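Local coordinates for predicted protein (Acinetobacter sp. RUH2624, PDB 4MEA) that hydrolyses epoxides as a secreted Cif-type virulence factor with an alpha/beta hydrolase fold, at residues E109-I114 against N137-P142; S159-R164 against R251-L256. All coordinates share one frame; numbering follows the deposited sequence.

Interaction 1: residues E109-I114 against N137-P142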
loop_
_atom_site.group_PDB
_atom_site.type_symbol
_atom_site.label_atom_id
_atom_site.label_comp_id
_atom_site.label_asym_id
_atom_site.label_seq_id
_atom_site.Cartn_x
_atom_site.Cartn_y
_atom_site.Cartn_z
ATOM N N GLU A 109 9.528 20.043 -9.389
ATOM C CA GLU A 109 10.368 21.061 -10.028
ATOM C C GLU A 109 10.785 20.658 -11.437
ATOM O O GLU A 109 10.704 21.462 -12.370
ATOM C CB GLU A 109 11.613 21.361 -9.189
ATOM C CG GLU A 109 11.328 22.107 -7.891
ATOM C CD GLU A 109 11.014 23.576 -8.104
ATOM O OE1 GLU A 109 10.940 24.021 -9.274
ATOM O OE2 GLU A 109 10.848 24.289 -7.089
ATOM N N ASN A 110 11.240 19.417 -11.592
ATOM C CA ASN A 110 11.676 18.948 -12.902
ATOM C C ASN A 110 10.546 18.851 -13.935
ATOM O O ASN A 110 10.681 19.333 -15.053
ATOM C CB ASN A 110 12.419 17.614 -12.805
ATOM C CG ASN A 110 13.354 17.395 -13.984
ATOM O OD1 ASN A 110 13.937 18.347 -14.500
ATOM N ND2 ASN A 110 13.497 16.147 -14.419
ATOM N N THR A 111 9.435 18.219 -13.564
ATOM C CA THR A 111 8.299 18.101 -14.480
ATOM C C THR A 111 7.715 19.484 -14.783
ATOM O O THR A 111 7.257 19.746 -15.897
ATOM C CB THR A 111 7.195 17.177 -13.894
ATOM O OG1 THR A 111 6.777 17.687 -12.621
ATOM C CG2 THR A 111 7.733 15.765 -13.700
ATOM N N SER A 112 7.722 20.368 -13.790
ATOM C CA SER A 112 7.262 21.741 -14.018
ATOM C C SER A 112 8.150 22.461 -15.040
ATOM O O SER A 112 7.665 23.230 -15.888
ATOM C CB SER A 112 7.230 22.526 -12.707
ATOM O OG SER A 112 6.058 22.238 -11.957
ATOM N N LYS A 113 9.455 22.222 -14.952
ATOM C CA LYS A 113 10.392 22.839 -15.889
ATOM C C LYS A 113 10.160 22.327 -17.313
ATOM O O LYS A 113 10.154 23.099 -18.272
ATOM C CB LYS A 113 11.847 22.589 -15.478
ATOM C CG LYS A 113 12.845 23.436 -16.283
ATOM C CD LYS A 113 14.299 23.091 -15.992
ATOM C CE LYS A 113 14.864 22.140 -17.048
ATOM N NZ LYS A 113 16.333 21.896 -16.896
ATOM N N ILE A 114 9.973 21.018 -17.446
ATOM C CA ILE A 114 9.723 20.421 -18.751
ATOM C C ILE A 114 8.405 20.923 -19.338
ATOM O O ILE A 114 8.332 21.286 -20.513
ATOM C CB ILE A 114 9.724 18.875 -18.671
ATOM C CG1 ILE A 114 11.143 18.361 -18.384
ATOM C CG2 ILE A 114 9.149 18.268 -19.963
ATOM C CD1 ILE A 114 11.187 16.988 -17.728
ATOM N N ASN A 137 -1.306 17.318 -10.314
ATOM C CA ASN A 137 -1.164 18.156 -9.120
ATOM C C ASN A 137 0.217 18.014 -8.498
ATOM O O ASN A 137 0.707 18.922 -7.814
ATOM C CB ASN A 137 -2.228 17.797 -8.079
ATOM C CG ASN A 137 -3.627 18.092 -8.550
ATOM O OD1 ASN A 137 -3.825 18.612 -9.649
ATOM N ND2 ASN A 137 -4.618 17.763 -7.719
ATOM N N THR A 138 0.828 16.858 -8.730
ATOM C CA THR A 138 2.191 16.594 -8.290
ATOM C C THR A 138 3.202 17.243 -9.234
ATOM O O THR A 138 4.225 17.786 -8.799
ATOM C CB THR A 138 2.461 15.079 -8.239
ATOM O OG1 THR A 138 1.829 14.527 -7.074
ATOM C CG2 THR A 138 3.958 14.801 -8.193
ATOM N N ALA A 139 2.901 17.193 -10.527
ATOM C CA ALA A 139 3.807 17.693 -11.556
ATOM C C ALA A 139 3.885 19.220 -11.623
ATOM O O ALA A 139 4.870 19.775 -12.120
ATOM C CB ALA A 139 3.395 17.138 -12.923
ATOM N N SER A 140 2.861 19.896 -11.113
ATOM C CA SER A 140 2.579 21.262 -11.557
ATOM C C SER A 140 2.723 22.390 -10.546
ATOM O O SER A 140 2.695 23.552 -10.945
ATOM C CB SER A 140 1.159 21.343 -12.144
ATOM O OG SER A 140 0.986 20.430 -13.216
ATOM N N TYR A 141 2.854 22.106 -9.254
ATOM C CA TYR A 141 2.785 23.248 -8.337
ATOM C C TYR A 141 3.867 24.319 -8.554
ATOM O O TYR A 141 3.550 25.513 -8.570
ATOM C CB TYR A 141 2.648 22.884 -6.846
ATOM C CG TYR A 141 2.367 24.152 -6.063
ATOM C CD1 TYR A 141 1.120 24.765 -6.123
ATOM C CD2 TYR A 141 3.374 24.781 -5.333
ATOM C CE1 TYR A 141 0.868 25.964 -5.432
ATOM C CE2 TYR A 141 3.142 25.968 -4.652
ATOM C CZ TYR A 141 1.892 26.557 -4.705
ATOM O OH TYR A 141 1.676 27.743 -4.029
ATOM N N PRO A 142 5.141 23.909 -8.708
ATOM C CA PRO A 142 6.177 24.914 -8.980
ATOM C C PRO A 142 5.914 25.668 -10.279
ATOM O O PRO A 142 6.176 26.864 -10.328
ATOM C CB PRO A 142 7.458 24.082 -9.082
ATOM C CG PRO A 142 7.170 22.889 -8.197
ATOM C CD PRO A 142 5.725 22.580 -8.450
#
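Ser112 and Ala139 meet where two helices of the alpha/beta hydrolase core cross: 108-123, and 136-146, which follows the nucleophile elbow after strand 128-133. The segment axes come within 6.8 Å at a crossing angle of -73°. Small residues line the crossing point. Ser112 OG donates a proton to Ala139 O, 2.7 Å away. The C=O...OG angle is 137°, and OG is tilted slightly from the carbonyl plane. Ser112 OG also takes a hydrogen bond from the backbone N of Leu143. It therefore links a carbonyl and an amide four residues apart at the kink at Pro142, which has no N-H to give to the preceding turn. Thr111 OG1 reaches the same carbonyl, 2.9 Å from Ala139 O, but its proton could go instead to Ser107 O. Thr111 OG1 also lies 3.4 Å from Ala139 CB. The Pro142 ring packs against Ser112 and Glu109. Its CD lies 3.5 Å from Ser112 OG. Pro142 CB lies 3.5 Å from Glu109 OE1. A bend at chi2 (-75°) puts Glu109 CD beside the ring. Pro142 CG is 3.9 Å from Glu109 N. Leu92 touches Ala139 from a nearby loop. Such close packing of the helix after the elbow on the helix before strand 128-133 belongs to the layered alpha/beta hydrolase core.

Interaction 2: residues S159-R164 against R251-L256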
loop_
_atom_site.group_PDB
_atom_site.type_symbol
_atom_site.label_atom_id
_atom_site.label_comp_id
_atom_site.label_asym_id
_atom_site.label_seq_id
_atom_site.Cartn_x
_atom_site.Cartn_y
_atom_site.Cartn_z
ATOM N N SER A 159 -6.958 15.171 -6.278
ATOM C CA SER A 159 -5.765 14.700 -5.562
ATOM C C SER A 159 -5.049 15.794 -4.774
ATOM O O SER A 159 -5.088 16.971 -5.142
ATOM C CB SER A 159 -4.763 14.044 -6.520
ATOM O OG SER A 159 -5.312 12.886 -7.112
ATOM N N PRO A 160 -4.383 15.406 -3.682
ATOM C CA PRO A 160 -3.617 16.394 -2.925
ATOM C C PRO A 160 -2.419 16.873 -3.739
ATOM O O PRO A 160 -1.898 16.132 -4.574
ATOM C CB PRO A 160 -3.142 15.603 -1.700
ATOM C CG PRO A 160 -3.147 14.175 -2.141
ATOM C CD PRO A 160 -4.316 14.061 -3.074
ATOM N N ILE A 161 -2.023 18.119 -3.510
ATOM C CA ILE A 161 -0.747 18.629 -3.978
ATOM C C ILE A 161 0.272 18.131 -2.957
ATOM O O ILE A 161 0.031 18.213 -1.754
ATOM C CB ILE A 161 -0.754 20.179 -3.997
ATOM C CG1 ILE A 161 -1.814 20.696 -4.977
ATOM C CG2 ILE A 161 0.629 20.733 -4.343
ATOM C CD1 ILE A 161 -2.260 22.139 -4.726
ATOM N N PRO A 162 1.399 17.582 -3.424
ATOM C CA PRO A 162 2.420 17.118 -2.480
ATOM C C PRO A 162 2.788 18.165 -1.426
ATOM O O PRO A 162 3.137 19.295 -1.752
ATOM C CB PRO A 162 3.619 16.836 -3.389
ATOM C CG PRO A 162 2.977 16.371 -4.666
ATOM C CD PRO A 162 1.748 17.255 -4.820
ATOM N N ASP A 163 2.685 17.779 -0.163
ATOM C CA ASP A 163 3.165 18.604 0.935
ATOM C C ASP A 163 3.438 17.675 2.111
ATOM O O ASP A 163 3.426 16.453 1.942
ATOM C CB ASP A 163 2.202 19.770 1.276
ATOM C CG ASP A 163 1.000 19.345 2.127
ATOM O OD1 ASP A 163 0.674 18.149 2.181
ATOM O OD2 ASP A 163 0.364 20.231 2.739
ATOM N N ARG A 164 3.707 18.244 3.284
ATOM C CA ARG A 164 4.140 17.463 4.441
ATOM C C ARG A 164 3.092 16.420 4.821
ATOM O O ARG A 164 3.418 15.381 5.406
ATOM C CB ARG A 164 4.402 18.390 5.635
ATOM C CG ARG A 164 3.138 19.066 6.125
ATOM C CD ARG A 164 3.392 20.250 7.044
ATOM N NE ARG A 164 2.120 20.821 7.488
ATOM C CZ ARG A 164 2.000 21.968 8.145
ATOM N NH1 ARG A 164 3.082 22.678 8.437
ATOM N NH2 ARG A 164 0.794 22.406 8.501
ATOM N N ARG A 251 9.418 18.361 -0.518
ATOM C CA ARG A 251 10.421 19.321 -0.081
ATOM C C ARG A 251 10.357 20.564 -0.957
ATOM O O ARG A 251 10.443 21.693 -0.473
ATOM C CB ARG A 251 11.819 18.699 -0.147
ATOM C CG ARG A 251 12.954 19.722 -0.118
ATOM C CD ARG A 251 14.132 19.224 0.698
ATOM N NE ARG A 251 15.326 20.048 0.538
ATOM C CZ ARG A 251 15.472 21.276 1.034
ATOM N NH1 ARG A 251 14.484 21.850 1.714
ATOM N NH2 ARG A 251 16.608 21.935 0.838
ATOM N N GLN A 252 10.192 20.351 -2.256
ATOM C CA GLN A 252 10.168 21.463 -3.187
ATOM C C GLN A 252 8.973 22.370 -2.953
ATOM O O GLN A 252 9.113 23.592 -2.953
ATOM C CB GLN A 252 10.188 20.951 -4.626
ATOM C CG GLN A 252 11.503 20.279 -4.989
ATOM C CD GLN A 252 11.398 19.460 -6.253
ATOM O OE1 GLN A 252 10.318 19.333 -6.837
ATOM N NE2 GLN A 252 12.528 18.908 -6.699
ATOM N N ASN A 253 7.795 21.779 -2.761
ATOM C CA ASN A 253 6.601 22.582 -2.553
ATOM C C ASN A 253 6.604 23.272 -1.197
ATOM O O ASN A 253 6.155 24.411 -1.067
ATOM C CB ASN A 253 5.320 21.747 -2.742
ATOM C CG ASN A 253 5.089 21.367 -4.203
ATOM O OD1 ASN A 253 5.639 21.998 -5.113
ATOM N ND2 ASN A 253 4.286 20.329 -4.432
ATOM N N GLU A 254 7.092 22.575 -0.180
ATOM C CA GLU A 254 7.179 23.167 1.149
ATOM C C GLU A 254 8.109 24.383 1.124
ATOM O O GLU A 254 7.861 25.389 1.794
ATOM C CB GLU A 254 7.676 22.130 2.164
ATOM C CG GLU A 254 6.641 21.053 2.501
ATOM C CD GLU A 254 5.479 21.586 3.334
ATOM O OE1 GLU A 254 5.665 22.585 4.059
ATOM O OE2 GLU A 254 4.377 21.002 3.272
ATOM N N ALA A 255 9.179 24.285 0.344
ATOM C CA ALA A 255 10.123 25.394 0.217
ATOM C C ALA A 255 9.451 26.600 -0.444
ATOM O O ALA A 255 9.641 27.736 -0.020
ATOM C CB ALA A 255 11.367 24.960 -0.567
ATOM N N LEU A 256 8.660 26.350 -1.482
ATOM C CA LEU A 256 7.909 27.416 -2.133
ATOM C C LEU A 256 6.915 28.047 -1.167
ATOM O O LEU A 256 6.820 29.266 -1.080
ATOM C CB LEU A 256 7.185 26.896 -3.384
ATOM C CG LEU A 256 8.088 26.495 -4.563
ATOM C CD1 LEU A 256 7.324 25.655 -5.574
ATOM C CD2 LEU A 256 8.688 27.728 -5.226
#
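Asn253 lays its amide nitrogen against the ring of Pro162, with ND2 3.7 Å from Pro162 CB. The contact belongs to the alpha/beta hydrolase fold. The loop after strand 151-157 here meets helix 246-258, by which the chain returns to the core before strand 267-272. Asn253 ND2 also donates to Pro162 O at 3.1 Å. The bond is fairly straight, 164° at the hydrogen, and the acceptor lies in the amide plane of Asn253. Asn253 ND2 also lies 3.7 Å from Ile161 CG2, and these two side chains cross at about a right angle. The amide is buried, so the bond gives its nitrogen a partner among aliphatic groups. Ile161 packs further on Leu280, Met284 and Phe288. Ser159, near the start of the loop, touches Asp134 and His305, probably the nucleophile and the general-base histidine by their place in the family fold.

At the next residue of the helix, Glu254 bends at chi2 (-71°), which brings CD toward the loop. Glu254 OE2 lies 3.2 Å from Asp163 CB. The carboxylates of Asp163 and Glu254 come near each other, OD2 to OE2 4.1 Å. Arg287 forms salt bridges with both, which probably offsets their repulsion. Asp163 OD1 accepts a hydrogen bond from the N of Ala165, two residues on. The guanidinium of Arg164 makes no salt bridge with Glu254; the alkyl part of its side chain passes OE2 instead, with Arg164 CB 3.5 Å away. The main-chain N of Arg164 gives the polar bond: it donates to Glu254 OE2 at 2.8 Å, reaching the anti side of that oxygen 31° out of the carboxylate plane.

How the interactions relate
From the N terminus, helix 108-123 leads through strand 128-133 to helix 136-146, and interaction 1 closes this short loop. The chain then runs through strand 151-157 into loop 159-164. It makes a long, mostly helical excursion before helix 246-258 returns to that loop and closes interaction 2. The two closures follow in series; they neither nest nor cross. The centres of interactions 1 and 2 are about 11 Å apart, and the two touch. Asn137 ND2 probably bonds to Ser159 O at 2.7 Å, and Gln252 OE1 probably accepts from Glu109 N at 2.8 Å. Thr138 also packs on Pro162, and Pro142 on Asn253. Helices 108-123, 136-146 and 246-258 and loop 159-164 are thus tied together.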